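Local coordinates for protein probable zinc protease PqqL (Escherichia coli, PDB 6OFT) that probably acts as a zinc-dependent endopeptidase of the M16 family, this chain being the first half of the periplasmic protein, at residues M114-F117 / S118-N122; A155-P158 / F159-N163; N288-L291 / Q292-I295; E419-Q422 / Q423-N427. All coordinates share one frame; numbering follows the deposited sequence.

Contact 1: M114-F117 / S118-N122; sequences MAIF and SEWSN
W120 meets two side chains of the preceding turn of one helix, I116 over a face of its indole and F117 at its edge. The methyl CG2 of I116 lies over the six-membered ring, 3.7 Å from its centroid, as a CH-pi contact; chi1 of -68° keeps CG1 beside the backbone N and sets CG2 anti to it, which brings CG2 alongside the indole four residues on. Toward F117 the indole presents its CE3-CZ3 edge, a T-shaped pair with planes at 86° and W120 CE3 3.6 Å from F117 CD1. On the backbone, F117 O is gripped twice by S121, by its N at 3.1 Å and its OG at 3.0 Å, from opposite faces of the carbonyl plane, so the buried hydroxyl gives its proton within the helix. With only a methyl at W120, as in an alanine, I116 CG2 would probably face a gap and the F117 face would lose its edge-on partner. The W120 side chain is about 9 Å from that of E57, the predicted proton acceptor. Helix 107-122 lies against the first sheet of the chain, with F117 on L34 and L36 of strand 31-38 and edge-to-face with F201, while helix 71-77 meets I116 and W120.

Contact 2: A155-P158 / F159-N163; sequences ARRP and FLLAN
A155 touches F159 through its carbonyl alone: the oxygen lies at the ring's edge, in plane, 3.6 Å from F159 CD1. Next, R156 contributes both backbone and side chain. Its carbonyl oxygen accepts a nearly straight bond from L160 N (3.0 Å, 171°), and a weak one from F159 N; it also sits at the edge of the F159 ring. The aliphatic part of R156 runs beside L160, with CD 3.9 Å from L160 CD2, and the bend at chi3 then turns the guanidinium toward E433, its salt-bridge partner. R157 crosses L161 instead. The methyl L161 CD1 lies over one face of the R157 guanidinium, 3.8 Å from CZ, and also meets CG of the same arginine, while its NH1 and NH2 are hydrogen-bonded to L167 O and Y93 OH. R157 O receives L161 N at 2.8 Å, the last turn before L161 leaves helical geometry. P158 has no N-H to give to the turn before it, which kinks the helix here; its carbonyl oxygen lies 3.6 Å from A162 CB. This end of helix 148-160 rests on the second sheet: A155 and R156 meet I247 of strand 242-248, R156 and L160 meet Y260 of strand 256-264, and L160 also reaches F431 of strand 430-436.

Contact 3: N288-L291 / Q292-I295; sequences NQRL and QERI
E293 folds back along the turn to Q289, and its side chain can be traced from the backbone outward. CB sits 3.5 Å from Q289 O, and CG comes closer still to that oxygen, at 3.2 Å; CG lies anti to the carbonyl carbon (chi1 -73°), and from there the chain extends back past the preceding turn. CD lies against both Q289 O and Q289 CG. At the carboxylate the two oxygens part: OE2 approaches Q289 CG at 3.5 Å, whereas OE1 lies over the backbone at R290 CA and has a weak hydrogen bond to Y466 OH. The amide of Q289 and the carboxylate are turned 33° from each other. All this happens on the long helix 271-296 of the second M16 domain, where the i to i+4 ladder includes E293 N to Q289 O at 2.9 Å. One residue on, R294 lies beside R290 with NH2 3.5 Å from R290 CD, the two guanidinium planes almost perpendicular at 87°; R290 NH2 is salt-bridged to E354 of helix 352-371. On another side of the helix, I295 CD1 packs against L291 CG at 3.9 Å, and both side chains touch I303 of strand 303-314.

Contact 4: E419-Q422 / Q423-N427; sequences EKWQ and QLRKN
W421 and R425 pair one turn apart at the end of helix 414-425, which packs on the second sheet of this M16 half-protein. Among the nonpolar contacts, CG of R425 lies over the face of the W421 five-membered ring, 3.7 Å from its centroid, a CH-pi contact. The arginine bends at chi2 (-73°) and chi3, which carries CD across to W421 CE2 and CZ2 and leaves ring and guanidinium planes 39° apart. L424 and K420 also touch W280 of helix 271-296. The polar ends share a partner in helix 331-348: D346 OD1 accepts a hydrogen bond from W421 NE1, and OD2 forms a salt bridge with R425 NH2, so one carboxylate fixes both groups. Were W421 a leucine, D346 OD1 would probably lose its indole donor and R425 CG the ring it lies on. Backbone bonds continue the helix, with R425 N on W421 O at 2.9 Å and L424 N on K420 O at 3.0 Å, before a weak bond from K426 N to Q422 O near the helix end. On the exposed flank the E419 carboxylate and Q423 amide planes stand 77° apart, with E419 OE2 2.9 Å from Q423 NE2.

In the fold
All four contacts are local, each within one helix or at its end; they follow one another in series, closing no long loop and neither nesting nor crossing. Contact 1 comes first, on helix 107-122 against the first sheet. Contact 2 follows at the end of helix 148-160; its centre is about 38 Å from that of contact 1, and it meets the second sheet, joining helix 148-160 to it. Contact 3 on helix 271-296 and contact 4 on helix 414-425 lie on the same side of the chain's centre, about 8 Å apart at their nearest atoms; W280 and L283 of helix 271-296 touch K420, W421 and L424 of helix 414-425, and helix 331-348 touches both contacts.

Contact 1: M114-F117 / S118-N122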
loop_
_atom_site.group_PDB
_atom_site.type_symbol
_atom_site.label_atom_id
_atom_site.label_comp_id
_atom_site.label_asym_id
_atom_site.label_seq_id
_atom_site.Cartn_x
_atom_site.Cartn_y
_atom_site.Cartn_z
ATOM N N MET A 114 24.205 -11.591 -5.027
ATOM C CA MET A 114 24.723 -10.305 -4.530
ATOM C C MET A 114 25.508 -9.552 -5.621
ATOM O O MET A 114 25.438 -8.326 -5.682
ATOM C CB MET A 114 25.619 -10.531 -3.307
ATOM C CG MET A 114 24.860 -10.884 -2.035
ATOM S SD MET A 114 23.508 -9.758 -1.597
ATOM C CE MET A 114 24.390 -8.231 -1.312
ATOM N N ALA A 115 26.243 -10.291 -6.470
ATOM C CA ALA A 115 27.029 -9.736 -7.579
ATOM C C ALA A 115 26.091 -9.119 -8.629
ATOM O O ALA A 115 26.389 -8.037 -9.139
ATOM C CB ALA A 115 27.898 -10.809 -8.198
ATOM N N ILE A 116 24.921 -9.767 -8.878
ATOM C CA ILE A 116 23.871 -9.263 -9.774
ATOM C C ILE A 116 23.269 -7.972 -9.179
ATOM O O ILE A 116 23.052 -7.020 -9.922
ATOM C CB ILE A 116 22.800 -10.348 -10.092
ATOM C CG1 ILE A 116 23.403 -11.496 -10.952
ATOM C CG2 ILE A 116 21.573 -9.735 -10.786
ATOM C CD1 ILE A 116 22.559 -12.747 -11.085
ATOM N N PHE A 117 23.015 -7.934 -7.852
ATOM C CA PHE A 117 22.469 -6.735 -7.190
ATOM C C PHE A 117 23.429 -5.550 -7.314
ATOM O O PHE A 117 22.986 -4.423 -7.543
ATOM C CB PHE A 117 22.117 -6.994 -5.712
ATOM C CG PHE A 117 20.733 -7.560 -5.455
ATOM C CD1 PHE A 117 19.598 -6.793 -5.674
ATOM C CD2 PHE A 117 20.573 -8.839 -4.929
ATOM C CE1 PHE A 117 18.323 -7.298 -5.391
ATOM C CE2 PHE A 117 19.299 -9.340 -4.638
ATOM C CZ PHE A 117 18.183 -8.569 -4.875
ATOM N N SER A 118 24.744 -5.811 -7.175
ATOM C CA SER A 118 25.787 -4.795 -7.307
ATOM C C SER A 118 25.757 -4.108 -8.703
ATOM O O SER A 118 25.881 -2.889 -8.787
ATOM C CB SER A 118 27.153 -5.410 -7.045
ATOM O OG SER A 118 28.128 -4.395 -6.918
ATOM N N GLU A 119 25.521 -4.889 -9.768
ATOM C CA GLU A 119 25.421 -4.399 -11.138
ATOM C C GLU A 119 24.083 -3.750 -11.450
ATOM O O GLU A 119 24.036 -2.857 -12.284
ATOM C CB GLU A 119 25.758 -5.498 -12.152
ATOM C CG GLU A 119 27.167 -6.020 -11.931
ATOM C CD GLU A 119 28.005 -6.128 -13.182
ATOM O OE1 GLU A 119 27.432 -6.202 -14.294
ATOM O OE2 GLU A 119 29.247 -6.136 -13.042
ATOM N N TRP A 120 22.990 -4.165 -10.783
ATOM C CA TRP A 120 21.721 -3.480 -11.009
ATOM C C TRP A 120 21.846 -2.054 -10.435
ATOM O O TRP A 120 21.261 -1.123 -10.981
ATOM C CB TRP A 120 20.573 -4.228 -10.314
ATOM C CG TRP A 120 20.084 -5.448 -11.041
ATOM C CD1 TRP A 120 20.268 -5.757 -12.360
ATOM C CD2 TRP A 120 19.297 -6.507 -10.485
ATOM N NE1 TRP A 120 19.622 -6.935 -12.665
ATOM C CE2 TRP A 120 19.001 -7.408 -11.535
ATOM C CE3 TRP A 120 18.781 -6.771 -9.197
ATOM C CZ2 TRP A 120 18.225 -8.556 -11.340
ATOM C CZ3 TRP A 120 18.007 -7.908 -9.009
ATOM C CH2 TRP A 120 17.728 -8.779 -10.074
ATOM N N SER A 121 22.638 -1.900 -9.344
ATOM C CA SER A 121 22.871 -0.631 -8.658
ATOM C C SER A 121 23.505 0.478 -9.513
ATOM O O SER A 121 23.130 1.637 -9.329
ATOM C CB SER A 121 23.694 -0.846 -7.394
ATOM O OG SER A 121 22.970 -1.630 -6.459
ATOM N N ASN A 122 24.471 0.143 -10.408
ATOM C CA ASN A 122 25.190 1.139 -11.229
ATOM C C ASN A 122 25.767 0.630 -12.577
ATOM O O ASN A 122 26.458 1.400 -13.250
ATOM C CB ASN A 122 26.331 1.772 -10.390
ATOM C CG ASN A 122 27.541 0.881 -10.183
ATOM O OD1 ASN A 122 27.495 -0.353 -10.318
ATOM N ND2 ASN A 122 28.667 1.498 -9.872
#

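Contact 2: A155-P158 / F159-N163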
loop_
_atom_site.group_PDB
_atom_site.type_symbol
_atom_site.label_atom_id
_atom_site.label_comp_id
_atom_site.label_asym_id
_atom_site.label_seq_id
_atom_site.Cartn_x
_atom_site.Cartn_y
_atom_site.Cartn_z
ATOM N N ALA A 155 -12.008 4.923 -13.242
ATOM C CA ALA A 155 -13.237 5.711 -13.042
ATOM C C ALA A 155 -13.247 6.443 -11.683
ATOM O O ALA A 155 -13.706 7.584 -11.609
ATOM C CB ALA A 155 -14.468 4.824 -13.166
ATOM N N ARG A 156 -12.754 5.776 -10.615
ATOM C CA ARG A 156 -12.671 6.320 -9.251
ATOM C C ARG A 156 -11.554 7.351 -9.116
ATOM O O ARG A 156 -11.648 8.263 -8.284
ATOM C CB ARG A 156 -12.411 5.165 -8.267
ATOM C CG ARG A 156 -12.507 5.537 -6.777
ATOM C CD ARG A 156 -12.392 4.333 -5.865
ATOM N NE ARG A 156 -13.571 3.472 -5.977
ATOM C CZ ARG A 156 -13.530 2.170 -6.235
ATOM N NH1 ARG A 156 -12.367 1.552 -6.388
ATOM N NH2 ARG A 156 -14.654 1.474 -6.336
ATOM N N ARG A 157 -10.464 7.155 -9.897
ATOM C CA ARG A 157 -9.209 7.907 -9.882
ATOM C C ARG A 157 -9.341 9.423 -9.773
ATOM O O ARG A 157 -8.706 9.961 -8.863
ATOM C CB ARG A 157 -8.348 7.545 -11.104
ATOM C CG ARG A 157 -6.899 7.445 -10.772
ATOM C CD ARG A 157 -6.097 6.848 -11.898
ATOM N NE ARG A 157 -4.687 6.858 -11.523
ATOM C CZ ARG A 157 -3.887 7.894 -11.717
ATOM N NH1 ARG A 157 -4.333 8.974 -12.335
ATOM N NH2 ARG A 157 -2.626 7.848 -11.313
ATOM N N PRO A 158 -10.114 10.153 -10.639
ATOM C CA PRO A 158 -10.171 11.621 -10.503
ATOM C C PRO A 158 -10.756 12.103 -9.178
ATOM O O PRO A 158 -10.407 13.187 -8.709
ATOM C CB PRO A 158 -11.036 12.048 -11.695
ATOM C CG PRO A 158 -10.936 10.918 -12.658
ATOM C CD PRO A 158 -10.915 9.716 -11.806
ATOM N N PHE A 159 -11.658 11.305 -8.594
ATOM C CA PHE A 159 -12.324 11.592 -7.327
ATOM C C PHE A 159 -11.366 11.334 -6.171
ATOM O O PHE A 159 -11.142 12.213 -5.328
ATOM C CB PHE A 159 -13.608 10.740 -7.170
ATOM C CG PHE A 159 -14.646 10.972 -8.248
ATOM C CD1 PHE A 159 -14.580 10.291 -9.462
ATOM C CD2 PHE A 159 -15.672 11.895 -8.062
ATOM C CE1 PHE A 159 -15.516 10.542 -10.478
ATOM C CE2 PHE A 159 -16.600 12.146 -9.080
ATOM C CZ PHE A 159 -16.517 11.468 -10.279
ATOM N N LEU A 160 -10.781 10.136 -6.167
ATOM C CA LEU A 160 -9.870 9.673 -5.129
ATOM C C LEU A 160 -8.543 10.435 -5.100
ATOM O O LEU A 160 -8.068 10.769 -4.012
ATOM C CB LEU A 160 -9.628 8.159 -5.336
ATOM C CG LEU A 160 -9.131 7.307 -4.159
ATOM C CD1 LEU A 160 -10.065 7.398 -2.950
ATOM C CD2 LEU A 160 -9.034 5.855 -4.585
ATOM N N LEU A 161 -7.941 10.715 -6.277
ATOM C CA LEU A 161 -6.619 11.338 -6.329
ATOM C C LEU A 161 -6.614 12.828 -6.687
ATOM O O LEU A 161 -5.579 13.343 -7.114
ATOM C CB LEU A 161 -5.687 10.551 -7.282
ATOM C CG LEU A 161 -5.579 9.011 -7.120
ATOM C CD1 LEU A 161 -4.493 8.465 -8.012
ATOM C CD2 LEU A 161 -5.313 8.595 -5.677
ATOM N N ALA A 162 -7.737 13.544 -6.477
ATOM C CA ALA A 162 -7.777 14.988 -6.757
ATOM C C ALA A 162 -6.661 15.707 -5.972
ATOM O O ALA A 162 -6.426 15.387 -4.805
ATOM C CB ALA A 162 -9.129 15.557 -6.362
ATOM N N ASN A 163 -5.924 16.610 -6.641
ATOM C CA ASN A 163 -4.848 17.428 -6.058
ATOM C C ASN A 163 -3.632 16.636 -5.536
ATOM O O ASN A 163 -2.916 17.128 -4.668
ATOM C CB ASN A 163 -5.397 18.356 -4.964
ATOM C CG ASN A 163 -6.502 19.272 -5.414
ATOM O OD1 ASN A 163 -6.587 19.667 -6.574
ATOM N ND2 ASN A 163 -7.374 19.629 -4.500
#

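Contact 3: N288-L291 / Q292-I295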
loop_
_atom_site.group_PDB
_atom_site.type_symbol
_atom_site.label_atom_id
_atom_site.label_comp_id
_atom_site.label_asym_id
_atom_site.label_seq_id
_atom_site.Cartn_x
_atom_site.Cartn_y
_atom_site.Cartn_z
ATOM N N ASN A 288 -17.518 -1.686 11.113
ATOM C CA ASN A 288 -17.506 -3.064 10.604
ATOM C C ASN A 288 -18.202 -4.010 11.557
ATOM O O ASN A 288 -19.028 -4.810 11.123
ATOM C CB ASN A 288 -16.058 -3.534 10.339
ATOM C CG ASN A 288 -15.442 -2.854 9.148
ATOM O OD1 ASN A 288 -16.152 -2.250 8.356
ATOM N ND2 ASN A 288 -14.116 -2.934 8.984
ATOM N N GLN A 289 -17.852 -3.913 12.856
ATOM C CA GLN A 289 -18.404 -4.698 13.963
ATOM C C GLN A 289 -19.924 -4.517 14.011
ATOM O O GLN A 289 -20.640 -5.508 13.881
ATOM C CB GLN A 289 -17.721 -4.296 15.297
ATOM C CG GLN A 289 -18.258 -4.988 16.553
ATOM C CD GLN A 289 -17.367 -4.785 17.761
ATOM O OE1 GLN A 289 -17.626 -3.940 18.626
ATOM N NE2 GLN A 289 -16.303 -5.575 17.858
ATOM N N ARG A 290 -20.414 -3.259 14.094
ATOM C CA ARG A 290 -21.850 -2.975 14.142
ATOM C C ARG A 290 -22.605 -3.521 12.944
ATOM O O ARG A 290 -23.601 -4.202 13.145
ATOM C CB ARG A 290 -22.154 -1.489 14.356
ATOM C CG ARG A 290 -23.503 -1.319 15.043
ATOM C CD ARG A 290 -23.835 0.112 15.324
ATOM N NE ARG A 290 -23.212 0.581 16.557
ATOM C CZ ARG A 290 -23.305 1.830 16.990
ATOM N NH1 ARG A 290 -24.006 2.724 16.308
ATOM N NH2 ARG A 290 -22.701 2.194 18.110
ATOM N N LEU A 291 -22.110 -3.285 11.710
ATOM C CA LEU A 291 -22.752 -3.800 10.498
ATOM C C LEU A 291 -22.844 -5.333 10.491
ATOM O O LEU A 291 -23.907 -5.872 10.165
ATOM C CB LEU A 291 -22.046 -3.285 9.227
ATOM C CG LEU A 291 -22.744 -3.589 7.889
ATOM C CD1 LEU A 291 -24.103 -2.891 7.783
ATOM C CD2 LEU A 291 -21.872 -3.190 6.724
ATOM N N GLN A 292 -21.746 -6.025 10.864
ATOM C CA GLN A 292 -21.694 -7.487 10.922
ATOM C C GLN A 292 -22.616 -8.063 11.992
ATOM O O GLN A 292 -23.177 -9.138 11.779
ATOM C CB GLN A 292 -20.261 -8.002 11.109
ATOM C CG GLN A 292 -19.419 -7.977 9.831
ATOM C CD GLN A 292 -20.032 -8.767 8.690
ATOM O OE1 GLN A 292 -20.442 -8.204 7.665
ATOM N NE2 GLN A 292 -20.117 -10.086 8.844
ATOM N N GLU A 293 -22.786 -7.344 13.123
ATOM C CA GLU A 293 -23.661 -7.737 14.234
ATOM C C GLU A 293 -25.120 -7.638 13.788
ATOM O O GLU A 293 -25.917 -8.523 14.112
ATOM C CB GLU A 293 -23.428 -6.837 15.461
ATOM C CG GLU A 293 -22.132 -7.071 16.224
ATOM C CD GLU A 293 -21.720 -5.982 17.209
ATOM O OE1 GLU A 293 -22.101 -4.804 17.013
ATOM O OE2 GLU A 293 -21.001 -6.313 18.179
ATOM N N ARG A 294 -25.464 -6.563 13.036
ATOM C CA ARG A 294 -26.805 -6.331 12.497
ATOM C C ARG A 294 -27.160 -7.359 11.414
ATOM O O ARG A 294 -28.299 -7.826 11.375
ATOM C CB ARG A 294 -26.953 -4.894 11.971
ATOM C CG ARG A 294 -26.993 -3.841 13.076
ATOM C CD ARG A 294 -27.471 -2.495 12.571
ATOM N NE ARG A 294 -28.153 -1.749 13.629
ATOM C CZ ARG A 294 -27.806 -0.533 14.046
ATOM N NH1 ARG A 294 -28.483 0.057 15.022
ATOM N NH2 ARG A 294 -26.785 0.106 13.482
ATOM N N ILE A 295 -26.188 -7.744 10.567
ATOM C CA ILE A 295 -26.407 -8.740 9.509
ATOM C C ILE A 295 -26.588 -10.137 10.110
ATOM O O ILE A 295 -27.568 -10.812 9.793
ATOM C CB ILE A 295 -25.304 -8.689 8.403
ATOM C CG1 ILE A 295 -25.444 -7.412 7.536
ATOM C CG2 ILE A 295 -25.322 -9.956 7.512
ATOM C CD1 ILE A 295 -24.172 -6.997 6.783
#

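Contact 4: E419-Q422 / Q423-N427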
loop_
_atom_site.group_PDB
_atom_site.type_symbol
_atom_site.label_atom_id
_atom_site.label_comp_id
_atom_site.label_asym_id
_atom_site.label_seq_id
_atom_site.Cartn_x
_atom_site.Cartn_y
_atom_site.Cartn_z
ATOM N N GLU A 419 -15.472 12.727 19.197
ATOM C CA GLU A 419 -14.840 13.947 18.701
ATOM C C GLU A 419 -14.305 13.743 17.286
ATOM O O GLU A 419 -14.578 14.572 16.408
ATOM C CB GLU A 419 -13.704 14.385 19.627
ATOM C CG GLU A 419 -13.346 15.851 19.465
ATOM C CD GLU A 419 -11.895 16.171 19.752
ATOM O OE1 GLU A 419 -11.371 15.714 20.793
ATOM O OE2 GLU A 419 -11.282 16.888 18.930
ATOM N N LYS A 420 -13.572 12.631 17.067
ATOM C CA LYS A 420 -12.983 12.259 15.787
ATOM C C LYS A 420 -14.042 11.955 14.732
ATOM O O LYS A 420 -13.862 12.327 13.558
ATOM C CB LYS A 420 -12.031 11.068 15.953
ATOM C CG LYS A 420 -10.592 11.476 16.166
ATOM C CD LYS A 420 -9.695 10.915 15.068
ATOM C CE LYS A 420 -8.228 10.863 15.429
ATOM N NZ LYS A 420 -7.698 12.170 15.911
ATOM N N TRP A 421 -15.142 11.282 15.143
ATOM C CA TRP A 421 -16.271 10.989 14.263
ATOM C C TRP A 421 -16.945 12.293 13.803
ATOM O O TRP A 421 -17.227 12.451 12.610
ATOM C CB TRP A 421 -17.298 10.087 14.939
ATOM C CG TRP A 421 -18.430 9.729 14.019
ATOM C CD1 TRP A 421 -19.655 10.330 13.946
ATOM C CD2 TRP A 421 -18.413 8.719 13.003
ATOM N NE1 TRP A 421 -20.416 9.732 12.971
ATOM C CE2 TRP A 421 -19.673 8.749 12.363
ATOM C CE3 TRP A 421 -17.488 7.721 12.636
ATOM C CZ2 TRP A 421 -20.024 7.838 11.356
ATOM C CZ3 TRP A 421 -17.821 6.849 11.610
ATOM C CH2 TRP A 421 -19.074 6.917 10.978
ATOM N N GLN A 422 -17.202 13.224 14.739
ATOM C CA GLN A 422 -17.804 14.509 14.386
ATOM C C GLN A 422 -16.914 15.302 13.423
ATOM O O GLN A 422 -17.434 15.928 12.497
ATOM C CB GLN A 422 -18.168 15.330 15.624
ATOM C CG GLN A 422 -19.286 16.328 15.341
ATOM C CD GLN A 422 -19.369 17.412 16.377
ATOM O OE1 GLN A 422 -18.758 18.470 16.239
ATOM N NE2 GLN A 422 -20.134 17.178 17.430
ATOM N N GLN A 423 -15.583 15.249 13.610
ATOM C CA GLN A 423 -14.623 15.922 12.720
ATOM C C GLN A 423 -14.632 15.320 11.309
ATOM O O GLN A 423 -14.647 16.067 10.325
ATOM C CB GLN A 423 -13.216 15.880 13.311
ATOM C CG GLN A 423 -13.031 16.856 14.468
ATOM C CD GLN A 423 -11.783 16.570 15.269
ATOM O OE1 GLN A 423 -11.195 15.486 15.189
ATOM N NE2 GLN A 423 -11.362 17.540 16.073
ATOM N N LEU A 424 -14.654 13.998 11.241
ATOM C CA LEU A 424 -14.683 13.251 9.962
ATOM C C LEU A 424 -15.979 13.576 9.224
ATOM O O LEU A 424 -15.913 13.825 8.070
ATOM C CB LEU A 424 -14.596 11.749 10.215
ATOM C CG LEU A 424 -14.756 10.861 8.988
ATOM C CD1 LEU A 424 -13.602 11.037 8.032
ATOM C CD2 LEU A 424 -14.895 9.410 9.369
ATOM N N ARG A 425 -17.077 13.648 9.922
ATOM C CA ARG A 425 -18.397 13.898 9.305
ATOM C C ARG A 425 -18.536 15.357 8.828
ATOM O O ARG A 425 -19.409 15.601 8.036
ATOM C CB ARG A 425 -19.504 13.439 10.259
ATOM C CG ARG A 425 -19.532 11.942 10.514
ATOM C CD ARG A 425 -20.062 11.185 9.321
ATOM N NE ARG A 425 -21.504 11.183 9.317
ATOM C CZ ARG A 425 -22.256 10.954 8.260
ATOM N NH1 ARG A 425 -21.711 10.687 7.093
ATOM N NH2 ARG A 425 -23.555 10.989 8.376
ATOM N N LYS A 426 -17.735 16.284 9.303
ATOM C CA LYS A 426 -17.788 17.688 8.845
ATOM C C LYS A 426 -16.770 17.876 7.707
ATOM O O LYS A 426 -16.689 18.958 7.193
ATOM C CB LYS A 426 -17.395 18.610 9.996
ATOM C CG LYS A 426 -18.422 18.816 11.091
ATOM C CD LYS A 426 -19.862 18.725 10.682
ATOM C CE LYS A 426 -20.821 19.136 11.786
ATOM N NZ LYS A 426 -21.711 20.247 11.377
ATOM N N ASN A 427 -16.019 16.853 7.353
ATOM C CA ASN A 427 -14.976 16.946 6.302
ATOM C C ASN A 427 -15.636 17.161 4.930
ATOM O O ASN A 427 -16.373 16.310 4.492
ATOM C CB ASN A 427 -14.000 15.778 6.420
ATOM C CG ASN A 427 -12.901 15.719 5.398
ATOM O OD1 ASN A 427 -12.860 16.500 4.478
ATOM N ND2 ASN A 427 -12.004 14.769 5.570
#